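Local coordinates for protein sulfatase (Bacteroides fragilis CAG:558, PDB 6USS) that probably hydrolyses aryl sulfate esters as a calcium-dependent sulfatase of a gut bacterium, though here it carries a substitution at its catalytic position, at residues I36-V41 / C93-G98; E70-Q75 / T315-M320; N186-A191 / E233-E238; K376-E381 / I408-Q413. The protein carries 1 engineered substitution. All blocks are in the same frame, centred on the assembly; numbering follows the deposited sequence.

In the fold
From the N terminus, strand 35-41 opens interaction 1, which closes a loop when helix 88-97 packs against that strand. Before it closes, helix 67-74 opens interaction 2, completed only 240 residues later on strand 315-321, so the two loops cross. They also touch, since strands 35-41 and 315-321 are parallel neighbours in the main sheet. Within the long loop of interaction 2, interaction 3 makes a shorter closure between the end of strand 185-187 and helix 231-247. Interaction 4 follows in series, joining strand 378-379 to helix 408-412; its residues I380 and E381 pack against helix 88-97 of interaction 1. All four fasten helices to one mixed sheet.

Interaction 1. Residues I36-V41 / C93-G98; sequences IILFMV and CSLITG
L38 and L95 reach toward each other tip to tip, and their methyl groups make the central contact between strand 35-41 and helix 88-97. CD2 of L38 is 3.8 Å from CD1 of L95 and 3.9 Å from CD2 of L95, placing a single methyl against both ends of the leucine fork. M40, two residues further along the same side of the strand, adds a looser touch, with its CE 4.4 Å from L95 CD2. In both leucines CG is turned anti to the backbone N (chi1 175° in L38, 161° in L95), which extends each side chain toward the other segment. Y256 of the adjoining strand 253-258 touches all three side chains, and F383 of helix 383-390 packs on both leucines. This is helix-on-sheet packing within the alkaline phosphatase-like fold of sulfatases. The strand leads directly to the calcium ligands D42 and D43, and the helix begins at C88, an engineered residue in the metal site; the M40 side chain lies about 4 Å from that of D322, another ligand. Further out, at the end of the helix, T97 donates two hydrogen bonds to C93 O, from OG1 (2.6 Å) and from its backbone N (3.0 Å), which reach it from opposite faces of the carbonyl plane. G98 then leaves the helix with positive phi.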
loop_
_atom_site.group_PDB
_atom_site.type_symbol
_atom_site.label_atom_id
_atom_site.label_comp_id
_atom_site.label_asym_id
_atom_site.label_seq_id
_atom_site.Cartn_x
_atom_site.Cartn_y
_atom_site.Cartn_z
ATOM N N ILE A 36 -5.414 -14.251 10.703
ATOM C CA ILE A 36 -5.075 -15.332 9.802
ATOM C C ILE A 36 -3.608 -15.190 9.419
ATOM O O ILE A 36 -3.183 -14.126 8.950
ATOM C CB ILE A 36 -5.968 -15.285 8.555
ATOM C CG1 ILE A 36 -7.445 -15.325 8.976
ATOM C CG2 ILE A 36 -5.564 -16.371 7.570
ATOM C CD1 ILE A 36 -8.452 -15.245 7.832
ATOM N N ILE A 37 -2.840 -16.255 9.617
ATOM C CA ILE A 37 -1.498 -16.363 9.068
ATOM C C ILE A 37 -1.498 -17.469 8.022
ATOM O O ILE A 37 -1.801 -18.632 8.332
ATOM C CB ILE A 37 -0.448 -16.658 10.141
ATOM C CG1 ILE A 37 -0.387 -15.546 11.182
ATOM C CG2 ILE A 37 0.916 -16.835 9.478
ATOM C CD1 ILE A 37 0.539 -15.909 12.348
ATOM N N LEU A 38 -1.148 -17.102 6.787
ATOM C CA LEU A 38 -0.863 -18.039 5.702
ATOM C C LEU A 38 0.650 -18.161 5.597
ATOM O O LEU A 38 1.324 -17.217 5.165
ATOM C CB LEU A 38 -1.459 -17.544 4.384
ATOM C CG LEU A 38 -1.142 -18.365 3.140
ATOM C CD1 LEU A 38 -1.578 -19.812 3.349
ATOM C CD2 LEU A 38 -1.857 -17.760 1.930
ATOM N N PHE A 39 1.188 -19.306 6.019
ATOM C CA PHE A 39 2.632 -19.560 6.022
ATOM C C PHE A 39 2.895 -20.433 4.799
ATOM O O PHE A 39 2.482 -21.600 4.753
ATOM C CB PHE A 39 3.048 -20.212 7.342
ATOM C CG PHE A 39 4.540 -20.405 7.539
ATOM C CD1 PHE A 39 5.195 -21.504 7.003
ATOM C CD2 PHE A 39 5.272 -19.533 8.332
ATOM C CE1 PHE A 39 6.563 -21.707 7.228
ATOM C CE2 PHE A 39 6.642 -19.728 8.559
ATOM C CZ PHE A 39 7.285 -20.809 8.004
ATOM N N MET A 40 3.550 -19.848 3.794
ATOM C CA MET A 40 3.758 -20.469 2.487
ATOM C C MET A 40 5.247 -20.704 2.279
ATOM O O MET A 40 6.037 -19.748 2.260
ATOM C CB MET A 40 3.201 -19.595 1.358
ATOM C CG MET A 40 3.366 -20.192 -0.029
ATOM S SD MET A 40 2.252 -21.574 -0.413
ATOM C CE MET A 40 0.667 -20.768 -0.207
ATOM N N VAL A 41 5.623 -21.968 2.099
ATOM C CA VAL A 41 6.998 -22.337 1.789
ATOM C C VAL A 41 7.124 -22.524 0.287
ATOM O O VAL A 41 6.177 -22.935 -0.390
ATOM C CB VAL A 41 7.408 -23.611 2.550
ATOM C CG1 VAL A 41 8.881 -23.860 2.390
ATOM C CG2 VAL A 41 7.026 -23.478 4.015
ATOM N N CYS A 93 -0.557 -17.095 -8.283
ATOM C CA CYS A 93 -1.608 -16.289 -8.906
ATOM C C CYS A 93 -3.001 -16.883 -8.680
ATOM O O CYS A 93 -3.977 -16.140 -8.531
ATOM C CB CYS A 93 -1.329 -16.150 -10.397
ATOM S SG CYS A 93 0.083 -15.117 -10.758
ATOM N N SER A 94 -3.113 -18.210 -8.647
ATOM C CA SER A 94 -4.383 -18.831 -8.311
ATOM C C SER A 94 -4.790 -18.524 -6.874
ATOM O O SER A 94 -5.973 -18.284 -6.594
ATOM C CB SER A 94 -4.298 -20.339 -8.542
ATOM O OG SER A 94 -4.254 -20.638 -9.937
ATOM N N LEU A 95 -3.823 -18.549 -5.945
ATOM C CA LEU A 95 -4.095 -18.213 -4.554
ATOM C C LEU A 95 -4.650 -16.803 -4.431
ATOM O O LEU A 95 -5.678 -16.574 -3.777
ATOM C CB LEU A 95 -2.814 -18.328 -3.731
ATOM C CG LEU A 95 -2.867 -17.580 -2.393
ATOM C CD1 LEU A 95 -3.685 -18.353 -1.375
ATOM C CD2 LEU A 95 -1.474 -17.299 -1.879
ATOM N N ILE A 96 -3.973 -15.844 -5.069
ATOM C CA ILE A 96 -4.298 -14.432 -4.914
ATOM C C ILE A 96 -5.543 -14.025 -5.711
ATOM O O ILE A 96 -6.178 -13.009 -5.381
ATOM C CB ILE A 96 -3.052 -13.610 -5.297
ATOM C CG1 ILE A 96 -2.962 -12.348 -4.433
ATOM C CG2 ILE A 96 -3.051 -13.274 -6.777
ATOM C CD1 ILE A 96 -2.647 -12.624 -2.968
ATOM N N THR A 97 -5.932 -14.804 -6.724
ATOM C CA THR A 97 -7.070 -14.465 -7.558
ATOM C C THR A 97 -8.226 -15.446 -7.451
ATOM O O THR A 97 -9.277 -15.188 -8.039
ATOM C CB THR A 97 -6.667 -14.386 -9.045
ATOM O OG1 THR A 97 -6.327 -15.699 -9.525
ATOM C CG2 THR A 97 -5.495 -13.419 -9.280
ATOM N N GLY A 98 -8.058 -16.578 -6.766
ATOM C CA GLY A 98 -9.145 -17.541 -6.673
ATOM C C GLY A 98 -9.518 -18.198 -7.979
ATOM O O GLY A 98 -10.602 -18.777 -8.089
#

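Interaction 2. Residues E70-Q75 / T315-M320; sequences ERLAKQ and TIVIFM
With its CG anti to the backbone N (chi1 -173°), L72 extends from helix 67-74 toward strand 315-321, where V317 has CG1 in the corresponding position (chi1 178°) and presents that methyl to the leucine. The two side chains pass each other at a slant, and both branches of the leucine fork bear on the same valine methyl. L72 CD2 is 3.8 Å from V317 CG1, and L72 CD1 is 3.9 Å from it. CD1 also approaches the valine branch point, 4.0 Å from V317 CB. The second strand partner is met by CD2 alone, which lies 4.1 Å from CB of F319. The leucine therefore lies across two strand residues that face the same way, and it touches the phenylalanine at the root of the side chain rather than at the ring. That ring is engaged elsewhere: it meets the ring of F39 on the neighbouring parallel strand, with the planes inclined by about 20°. The contact is wholly apolar and buried. Around this apolar centre R71 forms a salt bridge to D304, and Q75 OE1 accepts a hydrogen bond from R363. M303 of helix 283-308 and R363 of strand 357-363 also touch L72, so the leucine sits where two helices meet the sheet. I316, I318 and M320 pack instead on helix 383-390, so that strand 315-321 runs between helical layers, as expected of an alpha/beta/alpha sandwich.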
loop_
_atom_site.group_PDB
_atom_site.type_symbol
_atom_site.label_atom_id
_atom_site.label_comp_id
_atom_site.label_asym_id
_atom_site.label_seq_id
_atom_site.Cartn_x
_atom_site.Cartn_y
_atom_site.Cartn_z
ATOM N N GLU A 70 5.170 -30.451 13.432
ATOM C CA GLU A 70 4.517 -31.518 14.189
ATOM C C GLU A 70 3.661 -30.944 15.310
ATOM O O GLU A 70 2.516 -31.369 15.517
ATOM C CB GLU A 70 5.564 -32.469 14.764
ATOM C CG GLU A 70 6.328 -33.261 13.750
ATOM C CD GLU A 70 7.449 -34.081 14.380
ATOM O OE1 GLU A 70 7.306 -34.490 15.553
ATOM O OE2 GLU A 70 8.468 -34.325 13.699
ATOM N N ARG A 71 4.225 -29.991 16.054
ATOM C CA ARG A 71 3.488 -29.221 17.051
ATOM C C ARG A 71 2.196 -28.629 16.469
ATOM O O ARG A 71 1.108 -28.802 17.034
ATOM C CB ARG A 71 4.414 -28.122 17.595
ATOM C CG ARG A 71 3.977 -27.453 18.874
ATOM C CD ARG A 71 5.135 -26.702 19.543
ATOM N NE ARG A 71 4.720 -25.387 20.030
ATOM C CZ ARG A 71 5.179 -24.240 19.541
ATOM N NH1 ARG A 71 6.073 -24.270 18.563
ATOM N NH2 ARG A 71 4.758 -23.068 20.023
ATOM N N LEU A 72 2.305 -27.914 15.338
ATOM C CA LEU A 72 1.127 -27.304 14.718
ATOM C C LEU A 72 0.091 -28.361 14.330
ATOM O O LEU A 72 -1.117 -28.161 14.521
ATOM C CB LEU A 72 1.548 -26.472 13.502
ATOM C CG LEU A 72 0.488 -25.615 12.790
ATOM C CD1 LEU A 72 -0.010 -24.504 13.690
ATOM C CD2 LEU A 72 1.016 -25.033 11.479
ATOM N N ALA A 73 0.546 -29.510 13.816
ATOM C CA ALA A 73 -0.391 -30.542 13.387
ATOM C C ALA A 73 -1.094 -31.178 14.580
ATOM O O ALA A 73 -2.295 -31.468 14.508
ATOM C CB ALA A 73 0.330 -31.597 12.549
ATOM N N LYS A 74 -0.364 -31.407 15.685
ATOM C CA LYS A 74 -1.000 -31.938 16.893
ATOM C C LYS A 74 -2.099 -31.023 17.415
ATOM O O LYS A 74 -2.982 -31.495 18.130
ATOM C CB LYS A 74 0.027 -32.193 18.011
ATOM C CG LYS A 74 0.808 -33.515 17.862
ATOM C CD LYS A 74 1.945 -33.639 18.907
ATOM C CE LYS A 74 3.286 -34.067 18.262
ATOM N NZ LYS A 74 4.249 -32.900 18.129
ATOM N N GLN A 75 -2.070 -29.729 17.076
ATOM C CA GLN A 75 -3.121 -28.797 17.457
ATOM C C GLN A 75 -4.125 -28.527 16.341
ATOM O O GLN A 75 -5.099 -27.798 16.571
ATOM C CB GLN A 75 -2.504 -27.483 17.922
ATOM C CG GLN A 75 -1.505 -27.665 19.040
ATOM C CD GLN A 75 -0.512 -26.502 19.138
ATOM O OE1 GLN A 75 0.050 -26.049 18.127
ATOM N NE2 GLN A 75 -0.277 -26.030 20.359
ATOM N N THR A 315 -6.259 -16.837 16.308
ATOM C CA THR A 315 -5.477 -16.759 15.081
ATOM C C THR A 315 -5.527 -18.085 14.346
ATOM O O THR A 315 -5.275 -19.137 14.937
ATOM C CB THR A 315 -4.018 -16.392 15.358
ATOM O OG1 THR A 315 -3.941 -15.068 15.909
ATOM C CG2 THR A 315 -3.215 -16.457 14.072
ATOM N N ILE A 316 -5.841 -18.026 13.063
ATOM C CA ILE A 316 -5.797 -19.184 12.184
ATOM C C ILE A 316 -4.420 -19.251 11.532
ATOM O O ILE A 316 -3.930 -18.258 10.979
ATOM C CB ILE A 316 -6.903 -19.104 11.123
ATOM C CG1 ILE A 316 -8.282 -19.139 11.761
ATOM C CG2 ILE A 316 -6.786 -20.236 10.138
ATOM C CD1 ILE A 316 -9.406 -18.960 10.743
ATOM N N VAL A 317 -3.797 -20.421 11.590
ATOM C CA VAL A 317 -2.508 -20.663 10.966
ATOM C C VAL A 317 -2.720 -21.678 9.854
ATOM O O VAL A 317 -3.219 -22.786 10.096
ATOM C CB VAL A 317 -1.472 -21.159 11.986
ATOM C CG1 VAL A 317 -0.140 -21.443 11.300
ATOM C CG2 VAL A 317 -1.312 -20.161 13.122
ATOM N N ILE A 318 -2.366 -21.297 8.631
ATOM C CA ILE A 318 -2.433 -22.196 7.488
ATOM C C ILE A 318 -1.022 -22.399 6.971
ATOM O O ILE A 318 -0.362 -21.441 6.548
ATOM C CB ILE A 318 -3.345 -21.672 6.372
ATOM C CG1 ILE A 318 -4.724 -21.279 6.906
ATOM C CG2 ILE A 318 -3.505 -22.749 5.327
ATOM C CD1 ILE A 318 -5.571 -20.497 5.909
ATOM N N PHE A 319 -0.568 -23.644 6.997
ATOM C CA PHE A 319 0.717 -24.042 6.451
ATOM C C PHE A 319 0.500 -24.618 5.062
ATOM O O PHE A 319 -0.395 -25.455 4.867
ATOM C CB PHE A 319 1.393 -25.080 7.347
ATOM C CG PHE A 319 2.797 -25.394 6.952
ATOM C CD1 PHE A 319 3.061 -26.303 5.934
ATOM C CD2 PHE A 319 3.857 -24.806 7.612
ATOM C CE1 PHE A 319 4.362 -26.605 5.578
ATOM C CE2 PHE A 319 5.167 -25.099 7.253
ATOM C CZ PHE A 319 5.417 -26.001 6.235
ATOM N N MET A 320 1.329 -24.186 4.108
ATOM C CA MET A 320 1.161 -24.631 2.735
ATOM C C MET A 320 2.497 -24.519 2.010
ATOM O O MET A 320 3.407 -23.812 2.446
ATOM C CB MET A 320 0.070 -23.812 2.041
ATOM C CG MET A 320 -0.234 -24.228 0.616
ATOM S SD MET A 320 -0.648 -25.969 0.508
ATOM C CE MET A 320 -1.411 -26.022 -1.117
#

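Interaction 3. Residues N186-A191 / E233-E238; sequences NIAGHA and EALTLE
I187 ends strand 185-187 and carries most of the contact with helix 231-247. Its CB sends the two branches different ways. CG2, anti to the backbone N, rests 3.9 Å from CB of E238 and, more loosely, 4.3 Å from CD2 of L235. The other branch runs from CG1 to CD1, and this terminal methyl lies against the helix backbone, 3.4 Å from E238 O and 3.7 Å from E238 CB. Only the base of the glutamate is used here; its chain bends at chi2, and OE2 is hydrogen-bonded to Y224 OH and forms a salt bridge with K241 NZ. Through I187, the helix is packed against the parallel part of the sulfatase sheet, where the backbone of I187 is hydrogen-bonded to H162 and G164 of strand 159-164. A188 continues the apolar surface, its CB 4.0 Å from L235 CD2. The chain turns at A188, which has positive phi (70°), and N186 holds the turn in an Asx motif. Its OD1 accepts from G189 N at 2.9 Å, while its ND2 gives a nearly straight bond (167°) of 3.0 Å to G189 O. Both bonds lie in plane, which fixes the rotation of the amide. A188 O is hydrogen-bonded to Y260 OH.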
loop_
_atom_site.group_PDB
_atom_site.type_symbol
_atom_site.label_atom_id
_atom_site.label_comp_id
_atom_site.label_asym_id
_atom_site.label_seq_id
_atom_site.Cartn_x
_atom_site.Cartn_y
_atom_site.Cartn_z
ATOM N N ASN A 186 4.695 -4.324 3.255
ATOM C CA ASN A 186 5.489 -5.177 2.369
ATOM C C ASN A 186 6.888 -5.352 2.944
ATOM O O ASN A 186 7.612 -4.367 3.122
ATOM C CB ASN A 186 5.579 -4.594 0.949
ATOM C CG ASN A 186 6.483 -5.422 0.028
ATOM O OD1 ASN A 186 6.820 -6.566 0.339
ATOM N ND2 ASN A 186 6.857 -4.853 -1.118
ATOM N N ILE A 187 7.274 -6.599 3.209
ATOM C CA ILE A 187 8.647 -6.950 3.548
ATOM C C ILE A 187 9.179 -7.847 2.432
ATOM O O ILE A 187 8.717 -8.989 2.262
ATOM C CB ILE A 187 8.752 -7.652 4.910
ATOM C CG1 ILE A 187 8.273 -6.733 6.043
ATOM C CG2 ILE A 187 10.178 -8.126 5.159
ATOM C CD1 ILE A 187 7.883 -7.499 7.329
ATOM N N ALA A 188 10.138 -7.323 1.663
ATOM C CA ALA A 188 10.964 -8.073 0.709
ATOM C C ALA A 188 10.201 -8.574 -0.520
ATOM O O ALA A 188 10.732 -9.406 -1.279
ATOM C CB ALA A 188 11.661 -9.256 1.394
ATOM N N GLY A 189 8.979 -8.102 -0.751
ATOM C CA GLY A 189 8.164 -8.620 -1.834
ATOM C C GLY A 189 8.367 -7.824 -3.106
ATOM O O GLY A 189 8.221 -6.599 -3.113
ATOM N N HIS A 190 8.704 -8.523 -4.184
ATOM C CA HIS A 190 8.824 -7.865 -5.479
ATOM C C HIS A 190 8.450 -8.876 -6.558
ATOM O O HIS A 190 7.725 -9.842 -6.295
ATOM C CB HIS A 190 10.233 -7.266 -5.642
ATOM C CG HIS A 190 11.337 -8.280 -5.629
ATOM N ND1 HIS A 190 12.247 -8.401 -6.661
ATOM C CD2 HIS A 190 11.685 -9.212 -4.709
ATOM C CE1 HIS A 190 13.106 -9.365 -6.377
ATOM N NE2 HIS A 190 12.787 -9.873 -5.200
ATOM N N ALA A 191 8.935 -8.648 -7.780
ATOM C CA ALA A 191 8.618 -9.530 -8.900
ATOM C C ALA A 191 9.442 -10.803 -8.898
ATOM O O ALA A 191 9.070 -11.764 -9.581
ATOM C CB ALA A 191 8.839 -8.810 -10.232
ATOM N N GLU A 233 15.771 -16.176 8.636
ATOM C CA GLU A 233 15.792 -15.546 9.952
ATOM C C GLU A 233 15.430 -14.070 9.843
ATOM O O GLU A 233 14.589 -13.566 10.606
ATOM C CB GLU A 233 17.171 -15.723 10.601
ATOM C CG GLU A 233 17.309 -15.209 12.047
ATOM C CD GLU A 233 16.302 -15.836 13.019
ATOM O OE1 GLU A 233 15.923 -17.019 12.845
ATOM O OE2 GLU A 233 15.876 -15.141 13.969
ATOM N N ALA A 234 16.040 -13.368 8.879
ATOM C CA ALA A 234 15.716 -11.964 8.656
ATOM C C ALA A 234 14.228 -11.778 8.399
ATOM O O ALA A 234 13.603 -10.854 8.937
ATOM C CB ALA A 234 16.523 -11.413 7.480
ATOM N N LEU A 235 13.645 -12.645 7.575
ATOM C CA LEU A 235 12.225 -12.528 7.271
ATOM C C LEU A 235 11.384 -12.702 8.525
ATOM O O LEU A 235 10.407 -11.970 8.731
ATOM C CB LEU A 235 11.828 -13.553 6.202
ATOM C CG LEU A 235 12.419 -13.321 4.810
ATOM C CD1 LEU A 235 11.925 -14.365 3.804
ATOM C CD2 LEU A 235 12.084 -11.901 4.344
ATOM N N THR A 236 11.755 -13.662 9.380
ATOM C CA THR A 236 11.008 -13.885 10.614
ATOM C C THR A 236 11.098 -12.685 11.556
ATOM O O THR A 236 10.094 -12.287 12.154
ATOM C CB THR A 236 11.507 -15.156 11.304
ATOM O OG1 THR A 236 11.565 -16.219 10.343
ATOM C CG2 THR A 236 10.571 -15.541 12.424
ATOM N N LEU A 237 12.283 -12.085 11.700
ATOM C CA LEU A 237 12.407 -10.962 12.621
ATOM C C LEU A 237 11.626 -9.745 12.133
ATOM O O LEU A 237 11.028 -9.028 12.947
ATOM C CB LEU A 237 13.874 -10.603 12.840
ATOM C CG LEU A 237 14.660 -11.721 13.517
ATOM C CD1 LEU A 237 16.152 -11.545 13.209
ATOM C CD2 LEU A 237 14.389 -11.756 15.025
ATOM N N GLU A 238 11.604 -9.496 10.815
ATOM C CA GLU A 238 10.800 -8.381 10.318
ATOM C C GLU A 238 9.312 -8.694 10.379
ATOM O O GLU A 238 8.498 -7.796 10.618
ATOM C CB GLU A 238 11.211 -8.009 8.897
ATOM C CG GLU A 238 12.648 -7.537 8.809
ATOM C CD GLU A 238 12.892 -6.199 9.526
ATOM O OE1 GLU A 238 12.244 -5.183 9.165
ATOM O OE2 GLU A 238 13.735 -6.171 10.455
#

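Interaction 4. Residues K376-E381 / I408-Q413; sequences KYLIIE and IPLLKQ
K376 and L410 cross at about a right angle, the leucine fork coming up against the aliphatic base of the lysine. CD2 of L410 does most of the touching: it lies 3.6 Å from K376 CB and equally 3.6 Å from K376 CG. The other methyl is a little further off, with L410 CD1 4.1 Å from K376 CB. The lysine starts toward the helix but does not stay there. Its chain bends at chi2 (-51°), which carries the remaining methylenes and the ammonium group away from L410, and NZ forms a long, weak ion pair with D416. K376 thus offers hydrocarbon to the contact while its charged end lies away from the leucine. On the inner side, the fork has a second neighbour in L378, whose CD2 is 4.3 Å from L410 CD1, a loose contact between methyls. L410 therefore bridges K376 and L378, both of which point their CB toward the helix, whereas Y377 between them points away. The tyrosine OH bonds to R421 O and G447 N, and its side chain packs on L423 of strand 422-427. L378 is embedded further by F383, F79, A82 and F407, and L411, next along the helix, also reaches F79 and V77. The contact is structural packing away from the calcium site: a short helix laid on strand 378-379 of the main sheet, close to where the large alpha/beta domain of a sulfatase meets its smaller C-terminal domain with a four-stranded antiparallel sheet.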
loop_
_atom_site.group_PDB
_atom_site.type_symbol
_atom_site.label_atom_id
_atom_site.label_comp_id
_atom_site.label_asym_id
_atom_site.label_seq_id
_atom_site.Cartn_x
_atom_site.Cartn_y
_atom_site.Cartn_z
ATOM N N LYS A 376 -9.773 -35.711 1.960
ATOM C CA LYS A 376 -10.474 -35.139 0.815
ATOM C C LYS A 376 -9.580 -34.150 0.077
ATOM O O LYS A 376 -8.834 -33.384 0.690
ATOM C CB LYS A 376 -11.767 -34.451 1.262
ATOM C CG LYS A 376 -12.670 -35.337 2.135
ATOM C CD LYS A 376 -12.891 -36.675 1.457
ATOM C CE LYS A 376 -13.975 -37.499 2.124
ATOM N NZ LYS A 376 -14.455 -38.496 1.110
ATOM N N TYR A 377 -9.650 -34.159 -1.246
ATOM C CA TYR A 377 -8.709 -33.335 -1.984
ATOM C C TYR A 377 -9.225 -31.912 -2.159
ATOM O O TYR A 377 -10.433 -31.660 -2.189
ATOM C CB TYR A 377 -8.346 -33.953 -3.340
ATOM C CG TYR A 377 -9.457 -34.319 -4.322
ATOM C CD1 TYR A 377 -10.341 -33.364 -4.818
ATOM C CD2 TYR A 377 -9.553 -35.619 -4.828
ATOM C CE1 TYR A 377 -11.327 -33.705 -5.758
ATOM C CE2 TYR A 377 -10.537 -35.970 -5.755
ATOM C CZ TYR A 377 -11.418 -35.008 -6.217
ATOM O OH TYR A 377 -12.387 -35.349 -7.147
ATOM N N LEU A 378 -8.278 -30.977 -2.238
ATOM C CA LEU A 378 -8.562 -29.578 -2.507
ATOM C C LEU A 378 -7.413 -29.010 -3.330
ATOM O O LEU A 378 -6.334 -29.604 -3.413
ATOM C CB LEU A 378 -8.758 -28.794 -1.207
ATOM C CG LEU A 378 -7.584 -28.838 -0.225
ATOM C CD1 LEU A 378 -6.489 -27.799 -0.547
ATOM C CD2 LEU A 378 -8.101 -28.641 1.189
ATOM N N ILE A 379 -7.642 -27.835 -3.918
ATOM C CA ILE A 379 -6.658 -27.213 -4.791
ATOM C C ILE A 379 -6.475 -25.742 -4.411
ATOM O O ILE A 379 -7.377 -25.101 -3.879
ATOM C CB ILE A 379 -7.066 -27.366 -6.268
ATOM C CG1 ILE A 379 -5.978 -26.830 -7.197
ATOM C CG2 ILE A 379 -8.446 -26.726 -6.512
ATOM C CD1 ILE A 379 -5.722 -27.730 -8.381
ATOM N N ILE A 380 -5.286 -25.208 -4.731
ATOM C CA ILE A 380 -4.808 -23.921 -4.217
ATOM C C ILE A 380 -5.813 -22.781 -4.435
ATOM O O ILE A 380 -6.016 -21.954 -3.542
ATOM C CB ILE A 380 -3.424 -23.599 -4.827
ATOM C CG1 ILE A 380 -2.888 -22.250 -4.338
ATOM C CG2 ILE A 380 -3.464 -23.628 -6.352
ATOM C CD1 ILE A 380 -2.557 -22.218 -2.887
ATOM N N GLU A 381 -6.474 -22.712 -5.598
ATOM C CA GLU A 381 -7.451 -21.630 -5.786
ATOM C C GLU A 381 -8.563 -21.653 -4.744
ATOM O O GLU A 381 -9.232 -20.630 -4.561
ATOM C CB GLU A 381 -8.092 -21.661 -7.182
ATOM C CG GLU A 381 -8.823 -22.938 -7.519
ATOM C CD GLU A 381 -8.039 -23.787 -8.523
ATOM O OE1 GLU A 381 -8.684 -24.407 -9.407
ATOM O OE2 GLU A 381 -6.780 -23.826 -8.425
ATOM N N ILE A 408 -13.836 -24.879 3.961
ATOM C CA ILE A 408 -14.309 -24.704 5.332
ATOM C C ILE A 408 -15.187 -25.895 5.725
ATOM O O ILE A 408 -15.129 -26.336 6.887
ATOM C CB ILE A 408 -15.051 -23.363 5.506
ATOM C CG1 ILE A 408 -14.086 -22.204 5.751
ATOM C CG2 ILE A 408 -15.940 -23.383 6.731
ATOM C CD1 ILE A 408 -12.861 -22.201 4.897
ATOM N N PRO A 409 -16.012 -26.459 4.830
ATOM C CA PRO A 409 -16.752 -27.675 5.221
ATOM C C PRO A 409 -15.855 -28.855 5.553
ATOM O O PRO A 409 -16.283 -29.731 6.314
ATOM C CB PRO A 409 -17.651 -27.962 4.007
ATOM C CG PRO A 409 -17.898 -26.643 3.431
ATOM C CD PRO A 409 -16.599 -25.860 3.613
ATOM N N LEU A 410 -14.630 -28.918 5.021
ATOM C CA LEU A 410 -13.712 -29.953 5.484
ATOM C C LEU A 410 -13.156 -29.609 6.854
ATOM O O LEU A 410 -12.979 -30.497 7.694
ATOM C CB LEU A 410 -12.578 -30.151 4.480
ATOM C CG LEU A 410 -13.036 -30.544 3.077
ATOM C CD1 LEU A 410 -11.901 -30.403 2.064
ATOM C CD2 LEU A 410 -13.593 -31.955 3.092
ATOM N N LEU A 411 -12.904 -28.326 7.107
ATOM C CA LEU A 411 -12.357 -27.928 8.402
ATOM C C LEU A 411 -13.350 -28.187 9.531
ATOM O O LEU A 411 -12.955 -28.512 10.656
ATOM C CB LEU A 411 -11.960 -26.457 8.369
ATOM C CG LEU A 411 -10.813 -26.163 7.409
ATOM C CD1 LEU A 411 -10.686 -24.661 7.236
ATOM C CD2 LEU A 411 -9.505 -26.775 7.901
ATOM N N LYS A 412 -14.644 -28.054 9.249
ATOM C CA LYS A 412 -15.681 -28.207 10.256
ATOM C C LYS A 412 -16.417 -29.548 10.174
ATOM O O LYS A 412 -17.311 -29.791 10.989
ATOM C CB LYS A 412 -16.667 -27.042 10.137
ATOM C CG LYS A 412 -16.015 -25.665 10.294
ATOM C CD LYS A 412 -17.036 -24.562 10.037
ATOM C CE LYS A 412 -17.181 -23.634 11.234
ATOM N NZ LYS A 412 -18.314 -22.683 11.064
ATOM N N GLN A 413 -16.043 -30.431 9.232
ATOM C CA GLN A 413 -16.718 -31.719 9.012
ATOM C C GLN A 413 -18.228 -31.541 8.864
ATOM O O GLN A 413 -19.024 -32.235 9.491
ATOM C CB GLN A 413 -16.405 -32.719 10.125
ATOM C CG GLN A 413 -14.916 -32.968 10.368
ATOM C CD GLN A 413 -14.636 -34.325 11.017
ATOM O OE1 GLN A 413 -14.754 -35.378 10.375
ATOM N NE2 GLN A 413 -14.267 -34.302 12.296
#